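Local structure of putative succinylglutamate desuccinylase / aspartoacylase (3FMC) at residues M57-H62 with E256-I261; H107-E112 with R131-E136; V113-H118 with W219-V224. The protein probably acts as a zinc-dependent hydrolase of the succinylglutamate desuccinylase/aspartoacylase family, likely on ester bonds. All blocks are in the same frame, centred on the assembly; numbering follows the deposited sequence.

Contact 1 of 3, residues M57-H62 with E256-I261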
loop_
_atom_site.group_PDB
_atom_site.type_symbol
_atom_site.label_atom_id
_atom_site.label_comp_id
_atom_site.label_asym_id
_atom_site.label_seq_id
_atom_site.Cartn_x
_atom_site.Cartn_y
_atom_site.Cartn_z
HETATM N N MSE C 57 23.796 -25.077 -1.184
HETATM C CA MSE C 57 24.870 -25.098 -0.211
HETATM C C MSE C 57 24.969 -26.460 0.497
HETATM O O MSE C 57 26.079 -26.947 0.747
HETATM C CB MSE C 57 24.714 -23.954 0.791
HETATM C CG MSE C 57 24.952 -22.639 0.136
HETATM SE SE MSE C 57 24.992 -21.111 1.391
HETATM C CE MSE C 57 23.359 -21.317 2.299
ATOM N N LYS C 58 23.844 -27.065 0.830
ATOM C CA LYS C 58 23.851 -28.385 1.479
ATOM C C LYS C 58 24.525 -29.434 0.582
ATOM O O LYS C 58 25.269 -30.307 1.075
ATOM C CB LYS C 58 22.441 -28.872 1.797
ATOM C CG LYS C 58 21.665 -28.021 2.761
ATOM C CD LYS C 58 22.306 -27.851 4.092
ATOM C CE LYS C 58 22.077 -28.954 5.042
ATOM N NZ LYS C 58 22.544 -28.429 6.384
ATOM N N LEU C 59 24.235 -29.359 -0.719
ATOM C CA LEU C 59 24.859 -30.269 -1.711
ATOM C C LEU C 59 26.347 -29.982 -1.897
ATOM O O LEU C 59 27.164 -30.898 -1.932
ATOM C CB LEU C 59 24.141 -30.145 -3.059
ATOM C CG LEU C 59 22.782 -30.806 -3.180
ATOM C CD1 LEU C 59 22.047 -30.363 -4.433
ATOM C CD2 LEU C 59 22.939 -32.290 -3.126
ATOM N N LEU C 60 26.698 -28.701 -2.002
ATOM C CA LEU C 60 28.064 -28.270 -2.249
ATOM C C LEU C 60 29.002 -28.728 -1.157
ATOM O O LEU C 60 30.182 -28.947 -1.408
ATOM C CB LEU C 60 28.174 -26.784 -2.431
ATOM C CG LEU C 60 27.760 -26.287 -3.814
ATOM C CD1 LEU C 60 27.641 -24.743 -3.727
ATOM C CD2 LEU C 60 28.730 -26.736 -4.925
ATOM N N GLU C 61 28.483 -28.880 0.045
ATOM C CA GLU C 61 29.319 -29.343 1.136
ATOM C C GLU C 61 29.972 -30.688 0.853
ATOM O O GLU C 61 31.000 -30.969 1.450
ATOM C CB GLU C 61 28.533 -29.350 2.444
ATOM C CG GLU C 61 28.372 -27.916 2.927
ATOM C CD GLU C 61 27.374 -27.770 4.023
ATOM O OE1 GLU C 61 26.840 -28.809 4.513
ATOM O OE2 GLU C 61 27.134 -26.599 4.378
ATOM N N HIS C 62 29.415 -31.457 -0.090
ATOM C CA HIS C 62 29.892 -32.789 -0.484
ATOM C C HIS C 62 30.561 -32.903 -1.860
ATOM O O HIS C 62 30.753 -34.016 -2.369
ATOM C CB HIS C 62 28.716 -33.757 -0.512
ATOM C CG HIS C 62 27.873 -33.697 0.713
ATOM N ND1 HIS C 62 28.396 -33.869 1.977
ATOM C CD2 HIS C 62 26.549 -33.478 0.875
ATOM C CE1 HIS C 62 27.428 -33.748 2.867
ATOM N NE2 HIS C 62 26.298 -33.517 2.224
ATOM N N GLU C 256 15.531 -29.931 -6.761
ATOM C CA GLU C 256 15.602 -30.148 -8.213
ATOM C C GLU C 256 16.328 -29.005 -8.907
ATOM O O GLU C 256 17.205 -29.211 -9.746
ATOM C CB GLU C 256 14.187 -30.319 -8.807
ATOM C CG GLU C 256 14.124 -30.046 -10.317
ATOM C CD GLU C 256 12.769 -30.335 -10.930
ATOM O OE1 GLU C 256 12.346 -31.505 -10.867
ATOM O OE2 GLU C 256 12.155 -29.400 -11.511
ATOM N N ASP C 257 15.979 -27.775 -8.542
ATOM C CA ASP C 257 16.630 -26.618 -9.145
ATOM C C ASP C 257 18.147 -26.632 -8.843
ATOM O O ASP C 257 18.987 -26.376 -9.712
ATOM C CB ASP C 257 16.039 -25.324 -8.575
ATOM C CG ASP C 257 14.560 -25.197 -8.824
ATOM O OD1 ASP C 257 14.050 -25.733 -9.852
ATOM O OD2 ASP C 257 13.887 -24.563 -7.988
ATOM N N ALA C 258 18.484 -26.902 -7.589
ATOM C CA ALA C 258 19.902 -26.940 -7.169
ATOM C C ALA C 258 20.675 -28.025 -7.949
ATOM O O ALA C 258 21.832 -27.821 -8.351
ATOM C CB ALA C 258 19.973 -27.197 -5.667
ATOM N N GLU C 259 20.006 -29.145 -8.230
ATOM C CA GLU C 259 20.650 -30.252 -8.975
ATOM C C GLU C 259 20.963 -29.835 -10.408
ATOM O O GLU C 259 22.020 -30.161 -10.974
ATOM C CB GLU C 259 19.796 -31.515 -8.865
ATOM C CG GLU C 259 19.863 -32.157 -7.479
ATOM C CD GLU C 259 18.802 -33.259 -7.274
ATOM O OE1 GLU C 259 17.911 -33.434 -8.139
ATOM O OE2 GLU C 259 18.832 -33.930 -6.226
ATOM N N GLY C 260 20.085 -29.040 -11.004
ATOM C CA GLY C 260 20.353 -28.480 -12.324
ATOM C C GLY C 260 21.515 -27.509 -12.334
ATOM O O GLY C 260 22.342 -27.529 -13.219
ATOM N N ILE C 261 21.557 -26.611 -11.351
ATOM C CA ILE C 261 22.663 -25.673 -11.214
ATOM C C ILE C 261 23.966 -26.472 -11.104
ATOM O O ILE C 261 24.947 -26.144 -11.756
ATOM C CB ILE C 261 22.474 -24.774 -9.990
ATOM C CG1 ILE C 261 21.267 -23.834 -10.224
ATOM C CG2 ILE C 261 23.754 -23.962 -9.711
ATOM C CD1 ILE C 261 20.864 -22.959 -9.041
#
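Leu59 reaches from helix 48-60 to the flank of helix 251-267, and its CD1 methyl does all the touching. On the buried side CD1 stands 4.0 Å from Ala258 CB, a meeting of two methyl groups. Because alanine carries nothing beyond CB, the leucine methyl can rest against the helix at ordinary apolar contact distance, and the backbones come to a CA to CA distance of 8.1 Å between Leu59 and Ala258. Leu59 CG lies beside its own backbone N, anti to the carbonyl carbon (chi1 -75°), a setting that carries CD1 across the gap. The packing there continues beyond the two segments, with Leu255 and Leu262 also against Leu59 and with Gln55 against Ala258.

The outer side is looser. The same CD1 lies 4.2 Å from Glu259 CG, the two side chains crossing at about a right angle. Glu259 meets the leucine through CG of its aliphatic stem, and the chain runs on extended from there toward the solvent side. No hydrogen bond or salt bridge joins the segments, and the surface they bury together is a modest 93 Å².

Other faces of the two helices have different work. Asp257 makes a salt bridge through OD1 to Lys179 NZ, and Glu61 is hydrogen-bonded through OE2 to Tyr326 OH of a second subunit. The contact itself is apolar helix-to-helix packing between two helices of the catalytic domain, in keeping with the layered alpha/beta architecture of zinc exopeptidase-like enzymes.

Contact 2 of 3, residues H107-E112 with R131-E136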
loop_
_atom_site.group_PDB
_atom_site.type_symbol
_atom_site.label_atom_id
_atom_site.label_comp_id
_atom_site.label_asym_id
_atom_site.label_seq_id
_atom_site.Cartn_x
_atom_site.Cartn_y
_atom_site.Cartn_z
ATOM N N HIS C 107 27.402 0.783 -17.547
ATOM C CA HIS C 107 28.663 1.490 -17.638
ATOM C C HIS C 107 28.680 2.364 -18.894
ATOM O O HIS C 107 28.521 1.903 -20.006
ATOM C CB HIS C 107 29.837 0.535 -17.539
ATOM C CG HIS C 107 29.896 -0.178 -16.217
ATOM N ND1 HIS C 107 30.296 0.442 -15.048
ATOM C CD2 HIS C 107 29.635 -1.465 -15.888
ATOM C CE1 HIS C 107 30.276 -0.438 -14.059
ATOM N NE2 HIS C 107 29.874 -1.602 -14.543
ATOM N N GLY C 108 28.841 3.650 -18.682
ATOM C CA GLY C 108 28.841 4.592 -19.784
ATOM C C GLY C 108 30.149 4.792 -20.533
ATOM O O GLY C 108 30.132 5.329 -21.637
ATOM N N PHE C 109 31.279 4.375 -19.968
ATOM C CA PHE C 109 32.555 4.606 -20.638
ATOM C C PHE C 109 32.645 3.986 -22.055
ATOM O O PHE C 109 31.973 2.986 -22.403
ATOM C CB PHE C 109 33.731 4.231 -19.736
ATOM C CG PHE C 109 33.891 2.772 -19.502
ATOM C CD1 PHE C 109 33.202 2.122 -18.476
ATOM C CD2 PHE C 109 34.765 2.035 -20.279
ATOM C CE1 PHE C 109 33.386 0.775 -18.278
ATOM C CE2 PHE C 109 34.942 0.702 -20.077
ATOM C CZ PHE C 109 34.266 0.064 -19.098
ATOM N N ASN C 110 33.448 4.619 -22.898
ATOM C CA ASN C 110 33.542 4.194 -24.300
ATOM C C ASN C 110 34.445 2.972 -24.371
ATOM O O ASN C 110 35.640 3.060 -24.075
ATOM C CB ASN C 110 34.022 5.354 -25.185
ATOM C CG ASN C 110 34.102 4.975 -26.656
ATOM O OD1 ASN C 110 34.567 3.903 -27.006
ATOM N ND2 ASN C 110 33.654 5.869 -27.523
ATOM N N ILE C 111 33.855 1.830 -24.728
ATOM C CA ILE C 111 34.573 0.552 -24.733
ATOM C C ILE C 111 35.548 0.462 -25.914
ATOM O O ILE C 111 36.637 -0.110 -25.785
ATOM C CB ILE C 111 33.580 -0.657 -24.649
ATOM C CG1 ILE C 111 32.924 -0.642 -23.270
ATOM C CG2 ILE C 111 34.306 -1.993 -24.877
ATOM C CD1 ILE C 111 31.732 -1.606 -23.067
ATOM N N GLU C 112 35.162 1.033 -27.037
ATOM C CA GLU C 112 36.071 1.098 -28.186
ATOM C C GLU C 112 37.366 1.799 -27.745
ATOM O O GLU C 112 38.440 1.259 -27.928
ATOM C CB GLU C 112 35.407 1.780 -29.393
ATOM C CG GLU C 112 36.337 1.948 -30.614
ATOM C CD GLU C 112 36.988 0.617 -31.077
ATOM O OE1 GLU C 112 36.235 -0.342 -31.363
ATOM O OE2 GLU C 112 38.241 0.554 -31.154
ATOM N N ARG C 131 37.896 -5.909 -15.690
ATOM C CA ARG C 131 37.188 -6.222 -14.478
ATOM C C ARG C 131 37.444 -5.130 -13.451
ATOM O O ARG C 131 36.527 -4.690 -12.785
ATOM C CB ARG C 131 37.618 -7.561 -13.899
ATOM C CG ARG C 131 36.736 -8.015 -12.728
ATOM C CD ARG C 131 37.002 -9.427 -12.260
ATOM N NE ARG C 131 37.411 -10.287 -13.358
ATOM C CZ ARG C 131 36.631 -11.018 -14.156
ATOM N NH1 ARG C 131 35.315 -11.071 -14.021
ATOM N NH2 ARG C 131 37.210 -11.720 -15.120
ATOM N N ALA C 132 38.698 -4.704 -13.329
ATOM C CA ALA C 132 39.060 -3.669 -12.369
ATOM C C ALA C 132 38.358 -2.362 -12.685
ATOM O O ALA C 132 37.902 -1.671 -11.768
ATOM C CB ALA C 132 40.610 -3.493 -12.303
ATOM N N THR C 133 38.244 -2.029 -13.970
ATOM C CA THR C 133 37.555 -0.828 -14.404
ATOM C C THR C 133 36.078 -0.889 -14.013
ATOM O O THR C 133 35.519 0.089 -13.531
ATOM C CB THR C 133 37.675 -0.626 -15.923
ATOM O OG1 THR C 133 39.034 -0.287 -16.242
ATOM C CG2 THR C 133 36.715 0.493 -16.455
ATOM N N LEU C 134 35.451 -2.037 -14.232
ATOM C CA LEU C 134 34.028 -2.199 -13.878
ATOM C C LEU C 134 33.804 -2.037 -12.365
ATOM O O LEU C 134 32.847 -1.384 -11.965
ATOM C CB LEU C 134 33.495 -3.557 -14.339
ATOM C CG LEU C 134 33.595 -3.875 -15.836
ATOM C CD1 LEU C 134 32.884 -5.247 -16.068
ATOM C CD2 LEU C 134 33.017 -2.791 -16.741
ATOM N N VAL C 135 34.665 -2.653 -11.564
ATOM C CA VAL C 135 34.607 -2.609 -10.102
ATOM C C VAL C 135 34.841 -1.157 -9.634
ATOM O O VAL C 135 34.124 -0.614 -8.766
ATOM C CB VAL C 135 35.597 -3.591 -9.465
ATOM C CG1 VAL C 135 35.744 -3.370 -7.945
ATOM C CG2 VAL C 135 35.173 -5.033 -9.730
ATOM N N GLU C 136 35.776 -0.485 -10.267
ATOM C CA GLU C 136 36.056 0.903 -9.889
ATOM C C GLU C 136 34.918 1.842 -10.250
ATOM O O GLU C 136 34.665 2.819 -9.540
ATOM C CB GLU C 136 37.372 1.400 -10.520
ATOM C CG GLU C 136 37.674 2.900 -10.197
ATOM C CD GLU C 136 37.664 3.247 -8.684
ATOM O OE1 GLU C 136 37.940 2.359 -7.843
ATOM O OE2 GLU C 136 37.384 4.423 -8.348
#
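His107 and Phe109 meet Thr133 and Leu134 in a mainly apolar, CH-pi contact that holds the loop leading into helix 111-118 against the side of helix 123-142. Two aromatic rings from the loop receive two methyl groups from the helix. Leu134 CD2 sits over one face of the imidazole, 4.0 Å from the centroid of the His107 ring and 23° off its normal, displaced toward the CD2 rim, where the closest carbon pair is 3.7 Å (His107 CD2 to Leu134 CD2). Elsewhere on the ring, His107 CE1 comes to 3.4 Å from the backbone oxygen Leu134 O, the closest approach between the segments. Thr133 CG2 lies over a face of the other ring, 4.0 Å from the Phe109 centroid, with Phe109 CZ the nearest ring atom at 3.6 Å.

Leu134 CD2 serves both rings: while facing the imidazole it also lies at the edge of the phenyl ring, in its plane, 3.9 Å from Phe109 CE1. Phe109 reaches this place with CG between its backbone N and carbonyl carbon (chi1 70°). Thr133 is divided in two, its methyl given to Phe109 and its OG1 hydrogen-bonded to Trp114 NE1 and Ala129 O.

The imidazole also has a polar task, since His107 NE2 is hydrogen-bonded to NE2 of His163 on helix 150-163. With an alanine here in place of His107, His163 NE2 would probably lose this partner and a gap would open beside Leu134 CD2. No hydrogen bond crosses between the two segments, and together they bury 192 Å². The chemistry implies that the loop is held here mainly by ring faces and methyl groups, with His107 NE2 and Thr133 OG1 bonded to neighbours outside the pair.

Contact 3 of 3, residues V113-H118 with W219-V224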
loop_
_atom_site.group_PDB
_atom_site.type_symbol
_atom_site.label_atom_id
_atom_site.label_comp_id
_atom_site.label_asym_id
_atom_site.label_seq_id
_atom_site.Cartn_x
_atom_site.Cartn_y
_atom_site.Cartn_z
ATOM N N VAL C 113 37.255 2.971 -27.113
ATOM C CA VAL C 113 38.427 3.710 -26.621
ATOM C C VAL C 113 39.157 2.944 -25.548
ATOM O O VAL C 113 40.373 2.865 -25.550
ATOM C CB VAL C 113 38.039 5.149 -26.119
ATOM C CG1 VAL C 113 39.212 5.843 -25.396
ATOM C CG2 VAL C 113 37.543 5.988 -27.291
ATOM N N TRP C 114 38.429 2.346 -24.612
ATOM C CA TRP C 114 39.081 1.555 -23.574
ATOM C C TRP C 114 39.861 0.417 -24.243
ATOM O O TRP C 114 40.996 0.121 -23.873
ATOM C CB TRP C 114 38.044 0.958 -22.609
ATOM C CG TRP C 114 38.651 0.288 -21.435
ATOM C CD1 TRP C 114 38.789 0.823 -20.183
ATOM C CD2 TRP C 114 39.207 -1.051 -21.364
ATOM N NE1 TRP C 114 39.370 -0.092 -19.345
ATOM C CE2 TRP C 114 39.664 -1.236 -20.047
ATOM C CE3 TRP C 114 39.368 -2.103 -22.296
ATOM C CZ2 TRP C 114 40.256 -2.416 -19.619
ATOM C CZ3 TRP C 114 39.961 -3.275 -21.877
ATOM C CH2 TRP C 114 40.407 -3.425 -20.542
ATOM N N TYR C 115 39.219 -0.248 -25.215
ATOM C CA TYR C 115 39.900 -1.343 -25.911
ATOM C C TYR C 115 41.202 -0.868 -26.566
ATOM O O TYR C 115 42.262 -1.480 -26.378
ATOM C CB TYR C 115 38.994 -2.005 -26.938
ATOM C CG TYR C 115 39.721 -3.075 -27.694
ATOM C CD1 TYR C 115 39.968 -4.309 -27.108
ATOM C CD2 TYR C 115 40.183 -2.844 -28.989
ATOM C CE1 TYR C 115 40.672 -5.310 -27.802
ATOM C CE2 TYR C 115 40.888 -3.820 -29.691
ATOM C CZ TYR C 115 41.118 -5.057 -29.095
ATOM O OH TYR C 115 41.790 -6.055 -29.773
ATOM N N GLN C 116 41.126 0.214 -27.333
ATOM C CA GLN C 116 42.329 0.737 -28.008
ATOM C C GLN C 116 43.455 0.998 -27.011
ATOM O O GLN C 116 44.607 0.636 -27.261
ATOM C CB GLN C 116 42.011 1.968 -28.874
ATOM C CG GLN C 116 41.120 1.624 -30.111
ATOM C CD GLN C 116 41.707 0.496 -31.018
ATOM O OE1 GLN C 116 42.910 0.454 -31.297
ATOM N NE2 GLN C 116 40.846 -0.403 -31.472
ATOM N N GLU C 117 43.107 1.558 -25.861
ATOM C CA GLU C 117 44.089 1.866 -24.811
ATOM C C GLU C 117 44.677 0.669 -24.081
ATOM O O GLU C 117 45.686 0.801 -23.403
ATOM C CB GLU C 117 43.471 2.851 -23.819
ATOM C CG GLU C 117 43.103 4.173 -24.506
ATOM C CD GLU C 117 42.460 5.216 -23.608
ATOM O OE1 GLU C 117 41.994 4.876 -22.490
ATOM O OE2 GLU C 117 42.408 6.390 -24.062
ATOM N N HIS C 118 44.054 -0.504 -24.201
ATOM C CA HIS C 118 44.571 -1.710 -23.553
ATOM C C HIS C 118 44.883 -2.838 -24.544
ATOM O O HIS C 118 45.295 -3.925 -24.134
ATOM C CB HIS C 118 43.538 -2.230 -22.542
ATOM C CG HIS C 118 43.212 -1.253 -21.462
ATOM N ND1 HIS C 118 42.364 -0.188 -21.665
ATOM C CD2 HIS C 118 43.628 -1.176 -20.173
ATOM C CE1 HIS C 118 42.277 0.511 -20.540
ATOM N NE2 HIS C 118 43.031 -0.070 -19.621
ATOM N N TRP C 219 30.228 -8.432 -23.336
ATOM C CA TRP C 219 29.743 -8.822 -24.660
ATOM C C TRP C 219 30.148 -7.721 -25.624
ATOM O O TRP C 219 30.632 -7.987 -26.729
ATOM C CB TRP C 219 28.227 -8.940 -24.658
ATOM C CG TRP C 219 27.615 -9.740 -25.782
ATOM C CD1 TRP C 219 28.199 -10.095 -26.979
ATOM C CD2 TRP C 219 26.280 -10.250 -25.822
ATOM N NE1 TRP C 219 27.314 -10.794 -27.747
ATOM C CE2 TRP C 219 26.123 -10.908 -27.066
ATOM C CE3 TRP C 219 25.194 -10.216 -24.928
ATOM C CZ2 TRP C 219 24.930 -11.541 -27.426
ATOM C CZ3 TRP C 219 24.017 -10.833 -25.299
ATOM C CH2 TRP C 219 23.896 -11.481 -26.544
ATOM N N THR C 220 29.933 -6.468 -25.214
ATOM C CA THR C 220 30.332 -5.324 -26.025
ATOM C C THR C 220 31.856 -5.308 -26.274
ATOM O O THR C 220 32.289 -4.998 -27.377
ATOM C CB THR C 220 29.881 -4.023 -25.353
ATOM O OG1 THR C 220 28.445 -4.042 -25.247
ATOM C CG2 THR C 220 30.327 -2.837 -26.165
ATOM N N LEU C 221 32.643 -5.622 -25.250
ATOM C CA LEU C 221 34.091 -5.692 -25.365
ATOM C C LEU C 221 34.495 -6.783 -26.381
ATOM O O LEU C 221 35.390 -6.560 -27.173
ATOM C CB LEU C 221 34.744 -6.040 -24.011
ATOM C CG LEU C 221 36.268 -6.213 -23.994
ATOM C CD1 LEU C 221 36.914 -4.851 -24.252
ATOM C CD2 LEU C 221 36.749 -6.796 -22.678
ATOM N N ALA C 222 33.826 -7.932 -26.333
ATOM C CA ALA C 222 34.111 -9.051 -27.246
ATOM C C ALA C 222 33.797 -8.612 -28.670
ATOM O O ALA C 222 34.559 -8.932 -29.611
ATOM C CB ALA C 222 33.281 -10.275 -26.860
ATOM N N GLU C 223 32.711 -7.860 -28.823
ATOM C CA GLU C 223 32.287 -7.307 -30.140
ATOM C C GLU C 223 33.328 -6.364 -30.689
ATOM O O GLU C 223 33.701 -6.426 -31.868
ATOM C CB GLU C 223 30.935 -6.556 -30.021
ATOM C CG GLU C 223 29.732 -7.459 -29.777
ATOM C CD GLU C 223 28.424 -6.686 -29.552
ATOM O OE1 GLU C 223 28.450 -5.432 -29.375
ATOM O OE2 GLU C 223 27.365 -7.365 -29.540
ATOM N N VAL C 224 33.774 -5.444 -29.835
ATOM C CA VAL C 224 34.816 -4.493 -30.201
ATOM C C VAL C 224 36.102 -5.218 -30.597
ATOM O O VAL C 224 36.683 -4.888 -31.604
ATOM C CB VAL C 224 35.076 -3.471 -29.078
ATOM C CG1 VAL C 224 36.388 -2.685 -29.326
ATOM C CG2 VAL C 224 33.813 -2.537 -28.939
#
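The carbonyl oxygen of Trp114, the residue whose indole meets Leu221, is gripped twice by His118. The imidazole ND1 donates to Trp114 O at 2.6 Å with an N-H...O angle of 170°, nearly straight and close to the plane of the imidazole, while the backbone N of His118 adds a weak bond. This bond from ND1 goes with a placement of the imidazole over the indole, His118 ND1 lying about 3.2 Å above the plane of the Trp114 ring, near its centre.

Across the contact the interactions are apolar. Leu221 CD1 comes in obliquely to the six-membered part of the indole, 4.2 Å from Trp114 CE3, and stands at the same distance from Tyr115 CD1, touching two neighbouring rings. Val224 CG1 packs more closely, 3.6 Å from Tyr115 CB, and these two side chains slide past each other in opposite directions. With CG anti to its backbone N (chi1 177°), Tyr115 sends its ring alongside the valine. The short helical segments 113-118 and 219-224 approach to 10.3 Å between axes and cross at -62°, a spacing that leaves room for these large side chains.

Phe130 meets the Trp114 ring edge-to-face and also touches Leu221, bringing helix 123-142 into the same packing. The chemistry divides cleanly: the hydrogen bonds to Trp114 O stay within segment 113-118 and steady the His118 ring, whereas between 113-118 and 219-224 the contacts are made by aromatic and branched aliphatic side chains.

How the contacts relate
Contacts 2 and 3 are neighbours, their centres about 10 Å apart, and both use helix 111-118. Its N-terminal approach is held to helix 123-142 in contact 2, its body to helix 210-227 in contact 3. They join through the probable Thr133-Trp114 hydrogen bond (OG1 to NE1, 3.1 Å) and through Ile111, which packs on Thr220 and Leu221. Contact 1 stands apart: its centre is about 33 Å from that of contact 2 and 36 Å from that of contact 3. All six segments lie within the family's catalytic domain range. A possible metal site, vacant in this model and consistent with the family's zinc cofactor, is formed by His43, Glu46 and His172; it includes no residue of these contacts, although helix 48-60 of contact 1 begins just after Glu46.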